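Local coordinates for cyclopropane mycolic acid synthase 3 (Mycobacterium tuberculosis, PDB 1L1E), which probably converts a double bond of mycolic acid precursors into a cyclopropane ring, using S-adenosyl-L-methionine as the source of the methylene carbon, at residues Met164-Val170 / Asp279-Leu285; Phe194-Ile199 / Arg261-Tyr265; Asp127-Ile133 / Thr157-Lys163. All coordinates share one frame; numbering follows the deposited sequence.

Contacts 1 and 3 show how one Rossmann-like methyltransferase sheet serves both as scaffold and as wall of an active site. Contact 1 pairs two neighbouring strands, and its H167 side chain lies about 7 Å from bound S-adenosyl-L-homocysteine. Contact 3, about 18 Å away between contact centres, joins the same sheet one strand over: L165 N to I133 O is 2.9 Å, a probable backbone hydrogen bond. Contact 2 is a pair of helices beside the active-site region, where I195 adjoins C269, catalytic by similarity. Its centre is about 35 Å from that of contact 3, its nearest atoms come within about 6 Å of contact 1, and the Y265 side chain is about 9 Å from the cofactor product.

Contact 1 of 3, residues Met164-Val170 / Asp279-Leu285; sequences MLLHTIV and DVDQFTL. With CO3 (carbonate ion), chain C.
H167 and Q282 face each other as a non-hydrogen-bonded pair of antiparallel strands, and their side chains make the polar centre of the contact. Q282 NE2 donates to H167 ND1 at 3.2 Å, with an N-H...N angle of 168°. The bond lies in both ring and amide planes, although these are turned 62° apart. Chi1 of H167, 163°, turns CG away from the backbone N and beside the carbonyl carbon, which sets the ring between Q282 and the carbonate; NE2 gives a hydrogen bond to O3 of that ion at 2.8 Å. H167, T168 and I169 line the pocket of this carbonate, probably from the crystallisation liquor, which C35 N also bonds. Q282 OE1 is occupied by K59, so the amide is held at both ends and its rotation fixed. On the same face V280 CG1 approaches H167 NE2 obliquely at 3.6 Å.

Paired N-H...O bonds join M164, L166, T168 and V170 to L285, F283, D281 and D279. The opposite face is mainly apolar. V170 CG1 reaches the edge of the F283 ring, 4.0 Å from CE1, while M164 and L285 run side by side. Helices 147-157 and 208-216 cover this face through F151, I208 and V211. Within the sheet, strand 132-136 flanks 163-170 and strand 221-227 flanks 279-286, the class I methyltransferase arrangement with its inserted antiparallel strand.

Contact 2 of 3, residues Phe194-Ile199 / Arg261-Tyr265; sequences FILAEI and RYMKY
Oblique helix-helix packing brings F194-I199 of helix 189-199 against R261-Y265 of helix 256-274, beside C269, the active-site residue inferred from relatives. The short axes pass 11.4 Å apart with their directions 138° from each other. K264 lays its aliphatic end over the F194 ring: CE sits 3.3 Å from the ring centroid, almost on the normal, as a CH-pi contact. The bend at its last torsion (chi4 68°) carries NZ outward, nearly along the ring normal, to 4.5 Å from the centroid, where it still counts as cation-pi. The edge of that ring points at the backbone, with F194 CZ 3.6 Å from R261 O.

Deeper in, I199 CD1 lies over one face of the Y265 ring, 3.5 Å from its centroid, and I195 CD1 approaches Y265 CD1 obliquely at 3.7 Å. Y33, assigned to the S-adenosyl-L-methionine site by similarity, and Y232 of helix 229-245 also touch Y265. At the outer end the extended R261 reaches back to helix 189-199. E198 OE1, whose place is less sure, lies over the guanidinium face, so any pairing there is one of charges. R261 NH2 gives a bent hydrogen bond to E198 O, 3.1 Å, the oxygen in the guanidinium plane.

Contact 3 of 3, residues Asp127-Ile133 / Thr157-Lys163; sequences DEPVDRI and TLPADGK
The guanidinium of R132 has D161 O and K163 CD over one face. D131 O, from its own segment, lies in the guanidinium plane and takes a straight bond from R132 NH1 at 2.9 Å, although NH1 stands above the plane of that carbonyl. D161 OD1 also meets NH1, in a salt bridge whose hydrogen bond is weak at 3.3 Å, the carboxylate being turned 62° from the guanidinium. A bend in R132 (chi2 -69°) brings the group beside the turn P159-G162. K163 runs alongside R132, pointing the same way, with K163 CG 3.4 Å from R132 CD; R132 NE donates to L60 O.

Within the beta-alpha-beta unit 132-136, 147-157, 163-170, the contact joins the lead-in to the first strand to the loop between the helix and the second strand, which holds the type I turn. Backbone bonds tie the two segments, V130 N to T157 O at 3.2 Å and I133 N to K163 O at 3.3 Å. Between them L158 CD2 lies against I133 CG1, 3.6 Å away, on the buried side, where L69 of strand 67-71 touches both V130 and I133.

R132 NH2 and K163 NZ are only 4.2 Å apart. D161 may partly offset the positive charge, mainly that of R132, while K163 NZ makes a weak bond to D161 O. Main-chain oxygens from L60 and D131 then fix how the guanidinium is turned.

Contact 1 of 3, residues Met164-Val170 / Asp279-Leu285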
loop_
_atom_site.group_PDB
_atom_site.type_symbol
_atom_site.label_atom_id
_atom_site.label_comp_id
_atom_site.label_asym_id
_atom_site.label_seq_id
_atom_site.Cartn_x
_atom_site.Cartn_y
_atom_site.Cartn_z
ATOM N N MET A 164 4.429 -14.182 -0.512
ATOM C CA MET A 164 4.337 -12.752 -0.740
ATOM C C MET A 164 3.072 -12.280 -0.041
ATOM O O MET A 164 2.067 -13.007 0.005
ATOM C CB MET A 164 4.249 -12.455 -2.248
ATOM C CG MET A 164 3.752 -11.041 -2.619
ATOM S SD MET A 164 4.142 -10.527 -4.344
ATOM C CE MET A 164 3.079 -11.582 -5.302
ATOM N N LEU A 165 3.132 -11.086 0.535
ATOM C CA LEU A 165 1.965 -10.509 1.181
ATOM C C LEU A 165 1.598 -9.374 0.248
ATOM O O LEU A 165 2.358 -8.421 0.102
ATOM C CB LEU A 165 2.300 -9.955 2.571
ATOM C CG LEU A 165 1.138 -9.369 3.400
ATOM C CD1 LEU A 165 0.669 -8.054 2.808
ATOM C CD2 LEU A 165 -0.021 -10.376 3.462
ATOM N N LEU A 166 0.439 -9.490 -0.391
ATOM C CA LEU A 166 -0.042 -8.492 -1.327
ATOM C C LEU A 166 -1.204 -7.771 -0.646
ATOM O O LEU A 166 -2.227 -8.378 -0.371
ATOM C CB LEU A 166 -0.549 -9.186 -2.600
ATOM C CG LEU A 166 -0.466 -8.508 -3.969
ATOM C CD1 LEU A 166 -1.628 -9.003 -4.840
ATOM C CD2 LEU A 166 -0.510 -7.013 -3.839
ATOM N N HIS A 167 -1.031 -6.479 -0.391
ATOM C CA HIS A 167 -2.032 -5.652 0.264
ATOM C C HIS A 167 -2.494 -4.631 -0.771
ATOM O O HIS A 167 -1.691 -3.859 -1.293
ATOM C CB HIS A 167 -1.383 -4.999 1.497
ATOM C CG HIS A 167 -2.134 -3.834 2.058
ATOM N ND1 HIS A 167 -2.237 -3.612 3.414
ATOM C CD2 HIS A 167 -2.742 -2.783 1.459
ATOM C CE1 HIS A 167 -2.873 -2.475 3.624
ATOM N NE2 HIS A 167 -3.190 -1.952 2.454
ATOM N N THR A 168 -3.788 -4.636 -1.074
ATOM C CA THR A 168 -4.320 -3.736 -2.089
ATOM C C THR A 168 -5.812 -3.481 -1.951
ATOM O O THR A 168 -6.540 -4.290 -1.378
ATOM C CB THR A 168 -4.092 -4.334 -3.502
ATOM O OG1 THR A 168 -2.686 -4.488 -3.728
ATOM C CG2 THR A 168 -4.680 -3.441 -4.573
ATOM N N ILE A 169 -6.237 -2.341 -2.482
ATOM C CA ILE A 169 -7.629 -1.944 -2.509
ATOM C C ILE A 169 -8.280 -2.908 -3.498
ATOM O O ILE A 169 -7.674 -3.268 -4.507
ATOM C CB ILE A 169 -7.780 -0.480 -3.043
ATOM C CG1 ILE A 169 -7.363 0.513 -1.955
ATOM C CG2 ILE A 169 -9.215 -0.210 -3.515
ATOM C CD1 ILE A 169 -7.186 1.937 -2.466
ATOM N N VAL A 170 -9.496 -3.342 -3.197
ATOM C CA VAL A 170 -10.232 -4.248 -4.104
ATOM C C VAL A 170 -11.698 -3.841 -4.163
ATOM O O VAL A 170 -12.201 -3.143 -3.276
ATOM C CB VAL A 170 -10.157 -5.697 -3.616
ATOM C CG1 VAL A 170 -8.728 -6.242 -3.569
ATOM C CG2 VAL A 170 -10.732 -5.881 -2.211
ATOM N N ASP A 279 -13.130 -2.088 -0.836
ATOM C CA ASP A 279 -12.541 -2.810 0.289
ATOM C C ASP A 279 -11.014 -2.809 0.155
ATOM O O ASP A 279 -10.465 -2.352 -0.854
ATOM C CB ASP A 279 -13.053 -4.261 0.292
ATOM C CG ASP A 279 -13.075 -4.892 1.686
ATOM O OD1 ASP A 279 -12.110 -4.727 2.456
ATOM O OD2 ASP A 279 -14.067 -5.579 2.006
ATOM N N VAL A 280 -10.336 -3.301 1.189
ATOM C CA VAL A 280 -8.875 -3.407 1.185
ATOM C C VAL A 280 -8.571 -4.794 1.739
ATOM O O VAL A 280 -8.965 -5.124 2.860
ATOM C CB VAL A 280 -8.203 -2.346 2.074
ATOM C CG1 VAL A 280 -6.713 -2.658 2.221
ATOM C CG2 VAL A 280 -8.371 -0.971 1.456
ATOM N N ASP A 281 -7.871 -5.600 0.946
ATOM C CA ASP A 281 -7.544 -6.963 1.326
ATOM C C ASP A 281 -6.043 -7.237 1.365
ATOM O O ASP A 281 -5.260 -6.623 0.634
ATOM C CB ASP A 281 -8.171 -7.946 0.334
ATOM C CG ASP A 281 -9.638 -8.271 0.642
ATOM O OD1 ASP A 281 -10.241 -7.634 1.526
ATOM O OD2 ASP A 281 -10.188 -9.173 -0.024
ATOM N N GLN A 282 -5.656 -8.170 2.224
ATOM C CA GLN A 282 -4.273 -8.588 2.325
ATOM C C GLN A 282 -4.313 -10.045 1.888
ATOM O O GLN A 282 -4.969 -10.877 2.526
ATOM C CB GLN A 282 -3.749 -8.494 3.768
ATOM C CG GLN A 282 -3.550 -7.073 4.326
ATOM C CD GLN A 282 -2.513 -7.034 5.459
ATOM O OE1 GLN A 282 -2.310 -8.026 6.162
ATOM N NE2 GLN A 282 -1.858 -5.887 5.635
ATOM N N PHE A 283 -3.633 -10.346 0.784
ATOM C CA PHE A 283 -3.589 -11.703 0.260
ATOM C C PHE A 283 -2.258 -12.344 0.584
ATOM O O PHE A 283 -1.202 -11.785 0.288
ATOM C CB PHE A 283 -3.743 -11.722 -1.266
ATOM C CG PHE A 283 -5.021 -11.112 -1.769
ATOM C CD1 PHE A 283 -5.113 -9.748 -1.991
ATOM C CD2 PHE A 283 -6.123 -11.917 -2.064
ATOM C CE1 PHE A 283 -6.283 -9.182 -2.505
ATOM C CE2 PHE A 283 -7.294 -11.363 -2.577
ATOM C CZ PHE A 283 -7.375 -9.994 -2.801
ATOM N N THR A 284 -2.303 -13.515 1.200
ATOM C CA THR A 284 -1.083 -14.221 1.490
ATOM C C THR A 284 -0.983 -15.255 0.379
ATOM O O THR A 284 -1.878 -16.086 0.206
ATOM C CB THR A 284 -1.128 -14.916 2.859
ATOM O OG1 THR A 284 -1.349 -13.936 3.888
ATOM C CG2 THR A 284 0.200 -15.623 3.122
ATOM N N LEU A 285 0.093 -15.182 -0.388
ATOM C CA LEU A 285 0.297 -16.104 -1.496
ATOM C C LEU A 285 1.568 -16.931 -1.310
ATOM O O LEU A 285 2.645 -16.386 -1.063
ATOM C CB LEU A 285 0.385 -15.317 -2.802
ATOM C CG LEU A 285 -0.638 -14.192 -2.966
ATOM C CD1 LEU A 285 -0.325 -13.428 -4.228
ATOM C CD2 LEU A 285 -2.042 -14.753 -3.002
HETATM C C CO3 C . -3.959 0.789 0.411
HETATM O O1 CO3 C . -3.919 -0.441 -0.440
HETATM O O2 CO3 C . -4.141 2.013 -0.161
HETATM O O3 CO3 C . -3.826 0.674 1.752
#

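Contact 2 of 3, residues Phe194-Ile199 / Arg261-Tyr265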
loop_
_atom_site.group_PDB
_atom_site.type_symbol
_atom_site.label_atom_id
_atom_site.label_comp_id
_atom_site.label_asym_id
_atom_site.label_seq_id
_atom_site.Cartn_x
_atom_site.Cartn_y
_atom_site.Cartn_z
ATOM N N PHE A 194 -12.585 10.265 -11.008
ATOM C CA PHE A 194 -11.746 11.231 -10.312
ATOM C C PHE A 194 -10.593 10.511 -9.607
ATOM O O PHE A 194 -9.442 10.945 -9.679
ATOM C CB PHE A 194 -12.592 11.983 -9.281
ATOM C CG PHE A 194 -11.792 12.818 -8.324
ATOM C CD1 PHE A 194 -11.352 14.087 -8.685
ATOM C CD2 PHE A 194 -11.487 12.337 -7.052
ATOM C CE1 PHE A 194 -10.621 14.868 -7.791
ATOM C CE2 PHE A 194 -10.755 13.110 -6.151
ATOM C CZ PHE A 194 -10.323 14.378 -6.523
ATOM N N ILE A 195 -10.909 9.410 -8.931
ATOM C CA ILE A 195 -9.899 8.650 -8.208
ATOM C C ILE A 195 -8.883 7.997 -9.135
ATOM O O ILE A 195 -7.681 8.014 -8.860
ATOM C CB ILE A 195 -10.537 7.560 -7.317
ATOM C CG1 ILE A 195 -11.375 8.212 -6.213
ATOM C CG2 ILE A 195 -9.454 6.684 -6.709
ATOM C CD1 ILE A 195 -10.624 9.233 -5.377
ATOM N N LEU A 196 -9.363 7.421 -10.229
ATOM C CA LEU A 196 -8.471 6.769 -11.174
ATOM C C LEU A 196 -7.634 7.764 -11.954
ATOM O O LEU A 196 -6.537 7.433 -12.399
ATOM C CB LEU A 196 -9.256 5.887 -12.145
ATOM C CG LEU A 196 -9.609 4.493 -11.618
ATOM C CD1 LEU A 196 -10.437 3.740 -12.648
ATOM C CD2 LEU A 196 -8.321 3.732 -11.304
ATOM N N ALA A 197 -8.138 8.984 -12.119
ATOM C CA ALA A 197 -7.398 9.990 -12.869
ATOM C C ALA A 197 -6.390 10.747 -12.009
ATOM O O ALA A 197 -5.229 10.893 -12.387
ATOM C CB ALA A 197 -8.362 10.970 -13.526
ATOM N N GLU A 198 -6.831 11.209 -10.845
ATOM C CA GLU A 198 -5.966 11.970 -9.956
ATOM C C GLU A 198 -5.133 11.142 -8.975
ATOM O O GLU A 198 -3.933 11.379 -8.822
ATOM C CB GLU A 198 -6.804 12.977 -9.167
ATOM C CG GLU A 198 -7.709 13.850 -10.021
ATOM C CD GLU A 198 -6.955 14.563 -11.125
ATOM O OE1 GLU A 198 -5.847 15.067 -10.850
ATOM O OE2 GLU A 198 -7.469 14.629 -12.262
ATOM N N ILE A 199 -5.761 10.171 -8.319
ATOM C CA ILE A 199 -5.066 9.354 -7.325
ATOM C C ILE A 199 -4.311 8.139 -7.854
ATOM O O ILE A 199 -3.233 7.819 -7.356
ATOM C CB ILE A 199 -6.046 8.871 -6.231
ATOM C CG1 ILE A 199 -6.816 10.066 -5.658
ATOM C CG2 ILE A 199 -5.284 8.151 -5.126
ATOM C CD1 ILE A 199 -5.933 11.143 -5.043
ATOM N N ARG A 261 -8.266 19.137 -3.799
ATOM C CA ARG A 261 -8.145 17.879 -4.524
ATOM C C ARG A 261 -7.997 16.730 -3.526
ATOM O O ARG A 261 -8.717 15.728 -3.593
ATOM C CB ARG A 261 -6.931 17.943 -5.457
ATOM C CG ARG A 261 -6.611 16.657 -6.203
ATOM C CD ARG A 261 -5.532 16.909 -7.249
ATOM N NE ARG A 261 -5.004 15.675 -7.825
ATOM C CZ ARG A 261 -4.132 15.634 -8.829
ATOM N NH1 ARG A 261 -3.691 16.763 -9.371
ATOM N NH2 ARG A 261 -3.693 14.467 -9.287
ATOM N N TYR A 262 -7.071 16.877 -2.588
ATOM C CA TYR A 262 -6.862 15.831 -1.601
ATOM C C TYR A 262 -7.976 15.698 -0.575
ATOM O O TYR A 262 -8.355 14.578 -0.225
ATOM C CB TYR A 262 -5.505 16.002 -0.915
ATOM C CG TYR A 262 -4.425 15.280 -1.685
ATOM C CD1 TYR A 262 -3.913 15.810 -2.870
ATOM C CD2 TYR A 262 -3.989 14.012 -1.286
ATOM C CE1 TYR A 262 -2.999 15.093 -3.644
ATOM C CE2 TYR A 262 -3.077 13.287 -2.051
ATOM C CZ TYR A 262 -2.588 13.835 -3.228
ATOM O OH TYR A 262 -1.686 13.128 -3.987
ATOM N N MET A 263 -8.505 16.817 -0.090
ATOM C CA MET A 263 -9.600 16.740 0.880
ATOM C C MET A 263 -10.775 15.982 0.270
ATOM O O MET A 263 -11.410 15.167 0.941
ATOM C CB MET A 263 -10.065 18.131 1.303
ATOM C CG MET A 263 -9.180 18.818 2.326
ATOM S SD MET A 263 -8.871 17.830 3.805
ATOM C CE MET A 263 -10.535 17.745 4.566
ATOM N N LYS A 264 -11.057 16.261 -1.004
ATOM C CA LYS A 264 -12.156 15.611 -1.730
ATOM C C LYS A 264 -11.902 14.117 -1.844
ATOM O O LYS A 264 -12.824 13.300 -1.791
ATOM C CB LYS A 264 -12.283 16.214 -3.135
ATOM C CG LYS A 264 -13.175 15.448 -4.107
ATOM C CD LYS A 264 -13.216 16.160 -5.463
ATOM C CE LYS A 264 -13.776 15.275 -6.578
ATOM N NZ LYS A 264 -15.225 14.953 -6.437
ATOM N N TYR A 265 -10.634 13.771 -2.015
ATOM C CA TYR A 265 -10.231 12.383 -2.140
ATOM C C TYR A 265 -10.380 11.658 -0.808
ATOM O O TYR A 265 -11.018 10.606 -0.725
ATOM C CB TYR A 265 -8.786 12.337 -2.645
ATOM C CG TYR A 265 -7.955 11.145 -2.227
ATOM C CD1 TYR A 265 -8.342 9.841 -2.536
ATOM C CD2 TYR A 265 -6.735 11.332 -1.575
ATOM C CE1 TYR A 265 -7.527 8.754 -2.206
ATOM C CE2 TYR A 265 -5.917 10.259 -1.245
ATOM C CZ TYR A 265 -6.314 8.976 -1.562
ATOM O OH TYR A 265 -5.487 7.923 -1.242
#

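Contact 3 of 3, residues Asp127-Ile133 / Thr157-Lys163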
loop_
_atom_site.group_PDB
_atom_site.type_symbol
_atom_site.label_atom_id
_atom_site.label_comp_id
_atom_site.label_asym_id
_atom_site.label_seq_id
_atom_site.Cartn_x
_atom_site.Cartn_y
_atom_site.Cartn_z
ATOM N N ASP A 127 15.163 -8.761 -10.762
ATOM C CA ASP A 127 15.256 -10.186 -11.040
ATOM C C ASP A 127 16.305 -10.873 -10.165
ATOM O O ASP A 127 17.149 -11.621 -10.659
ATOM C CB ASP A 127 15.585 -10.380 -12.523
ATOM C CG ASP A 127 15.309 -11.787 -13.013
ATOM O OD1 ASP A 127 15.337 -11.988 -14.250
ATOM O OD2 ASP A 127 15.071 -12.690 -12.177
ATOM N N GLU A 128 16.251 -10.611 -8.864
ATOM C CA GLU A 128 17.188 -11.211 -7.922
ATOM C C GLU A 128 16.443 -12.128 -6.972
ATOM O O GLU A 128 15.306 -11.847 -6.595
ATOM C CB GLU A 128 17.887 -10.136 -7.100
ATOM C CG GLU A 128 18.725 -9.168 -7.894
ATOM C CD GLU A 128 19.164 -8.002 -7.048
ATOM O OE1 GLU A 128 19.462 -8.228 -5.854
ATOM O OE2 GLU A 128 19.219 -6.866 -7.572
ATOM N N PRO A 129 17.071 -13.241 -6.576
ATOM C CA PRO A 129 16.437 -14.187 -5.656
ATOM C C PRO A 129 16.293 -13.597 -4.245
ATOM O O PRO A 129 17.273 -13.163 -3.649
ATOM C CB PRO A 129 17.396 -15.379 -5.670
ATOM C CG PRO A 129 18.038 -15.293 -7.024
ATOM C CD PRO A 129 18.293 -13.820 -7.163
ATOM N N VAL A 130 15.071 -13.565 -3.727
ATOM C CA VAL A 130 14.824 -13.076 -2.370
ATOM C C VAL A 130 14.004 -14.143 -1.655
ATOM O O VAL A 130 13.410 -15.008 -2.302
ATOM C CB VAL A 130 14.054 -11.736 -2.351
ATOM C CG1 VAL A 130 14.865 -10.668 -3.066
ATOM C CG2 VAL A 130 12.675 -11.902 -2.977
ATOM N N ASP A 131 13.962 -14.085 -0.328
ATOM C CA ASP A 131 13.230 -15.084 0.443
ATOM C C ASP A 131 11.735 -14.832 0.569
ATOM O O ASP A 131 10.935 -15.777 0.545
ATOM C CB ASP A 131 13.821 -15.205 1.850
ATOM C CG ASP A 131 15.231 -15.750 1.847
ATOM O OD1 ASP A 131 15.433 -16.874 1.335
ATOM O OD2 ASP A 131 16.132 -15.052 2.362
ATOM N N ARG A 132 11.366 -13.565 0.708
ATOM C CA ARG A 132 9.974 -13.178 0.893
ATOM C C ARG A 132 9.728 -11.840 0.223
ATOM O O ARG A 132 10.673 -11.117 -0.099
ATOM C CB ARG A 132 9.665 -13.054 2.393
ATOM C CG ARG A 132 9.965 -14.304 3.222
ATOM C CD ARG A 132 9.009 -15.431 2.887
ATOM N NE ARG A 132 9.069 -16.531 3.851
ATOM C CZ ARG A 132 9.912 -17.560 3.783
ATOM N NH1 ARG A 132 10.786 -17.658 2.791
ATOM N NH2 ARG A 132 9.878 -18.502 4.713
ATOM N N ILE A 133 8.452 -11.508 0.035
ATOM C CA ILE A 133 8.070 -10.256 -0.610
ATOM C C ILE A 133 6.872 -9.637 0.087
ATOM O O ILE A 133 5.982 -10.344 0.570
ATOM C CB ILE A 133 7.691 -10.486 -2.089
ATOM C CG1 ILE A 133 8.903 -10.962 -2.878
ATOM C CG2 ILE A 133 7.141 -9.191 -2.711
ATOM C CD1 ILE A 133 8.543 -11.393 -4.306
ATOM N N THR A 157 10.998 -15.109 -8.476
ATOM C CA THR A 157 12.072 -14.605 -7.630
ATOM C C THR A 157 12.044 -15.275 -6.261
ATOM O O THR A 157 13.051 -15.312 -5.559
ATOM C CB THR A 157 11.956 -13.087 -7.438
ATOM O OG1 THR A 157 10.672 -12.776 -6.887
ATOM C CG2 THR A 157 12.122 -12.373 -8.767
ATOM N N LEU A 158 10.880 -15.800 -5.894
ATOM C CA LEU A 158 10.679 -16.457 -4.612
ATOM C C LEU A 158 11.182 -17.884 -4.609
ATOM O O LEU A 158 11.240 -18.533 -5.651
ATOM C CB LEU A 158 9.193 -16.463 -4.247
ATOM C CG LEU A 158 8.564 -15.106 -3.939
ATOM C CD1 LEU A 158 7.048 -15.253 -3.780
ATOM C CD2 LEU A 158 9.206 -14.543 -2.677
ATOM N N PRO A 159 11.547 -18.395 -3.424
ATOM C CA PRO A 159 12.046 -19.762 -3.268
ATOM C C PRO A 159 10.886 -20.743 -3.109
ATOM O O PRO A 159 9.723 -20.335 -3.032
ATOM C CB PRO A 159 12.895 -19.670 -2.010
ATOM C CG PRO A 159 12.112 -18.713 -1.170
ATOM C CD PRO A 159 11.710 -17.634 -2.170
ATOM N N ALA A 160 11.211 -22.033 -3.064
ATOM C CA ALA A 160 10.207 -23.081 -2.907
ATOM C C ALA A 160 9.225 -22.776 -1.779
ATOM O O ALA A 160 8.015 -22.940 -1.948
ATOM C CB ALA A 160 10.887 -24.411 -2.647
ATOM N N ASP A 161 9.743 -22.343 -0.631
ATOM C CA ASP A 161 8.889 -22.026 0.518
ATOM C C ASP A 161 8.631 -20.533 0.655
ATOM O O ASP A 161 8.377 -20.032 1.750
ATOM C CB ASP A 161 9.514 -22.545 1.817
ATOM C CG ASP A 161 10.938 -22.062 2.021
ATOM O OD1 ASP A 161 11.191 -20.844 1.905
ATOM O OD2 ASP A 161 11.813 -22.907 2.312
ATOM N N GLY A 162 8.690 -19.823 -0.462
ATOM C CA GLY A 162 8.464 -18.395 -0.426
ATOM C C GLY A 162 6.998 -18.004 -0.356
ATOM O O GLY A 162 6.091 -18.781 -0.675
ATOM N N LYS A 163 6.772 -16.776 0.080
ATOM C CA LYS A 163 5.432 -16.245 0.184
ATOM C C LYS A 163 5.516 -14.752 -0.011
ATOM O O LYS A 163 6.552 -14.138 0.252
ATOM C CB LYS A 163 4.809 -16.572 1.548
ATOM C CG LYS A 163 5.729 -16.353 2.740
ATOM C CD LYS A 163 6.416 -17.653 3.167
ATOM C CE LYS A 163 5.409 -18.662 3.720
ATOM N NZ LYS A 163 6.034 -19.965 4.117
#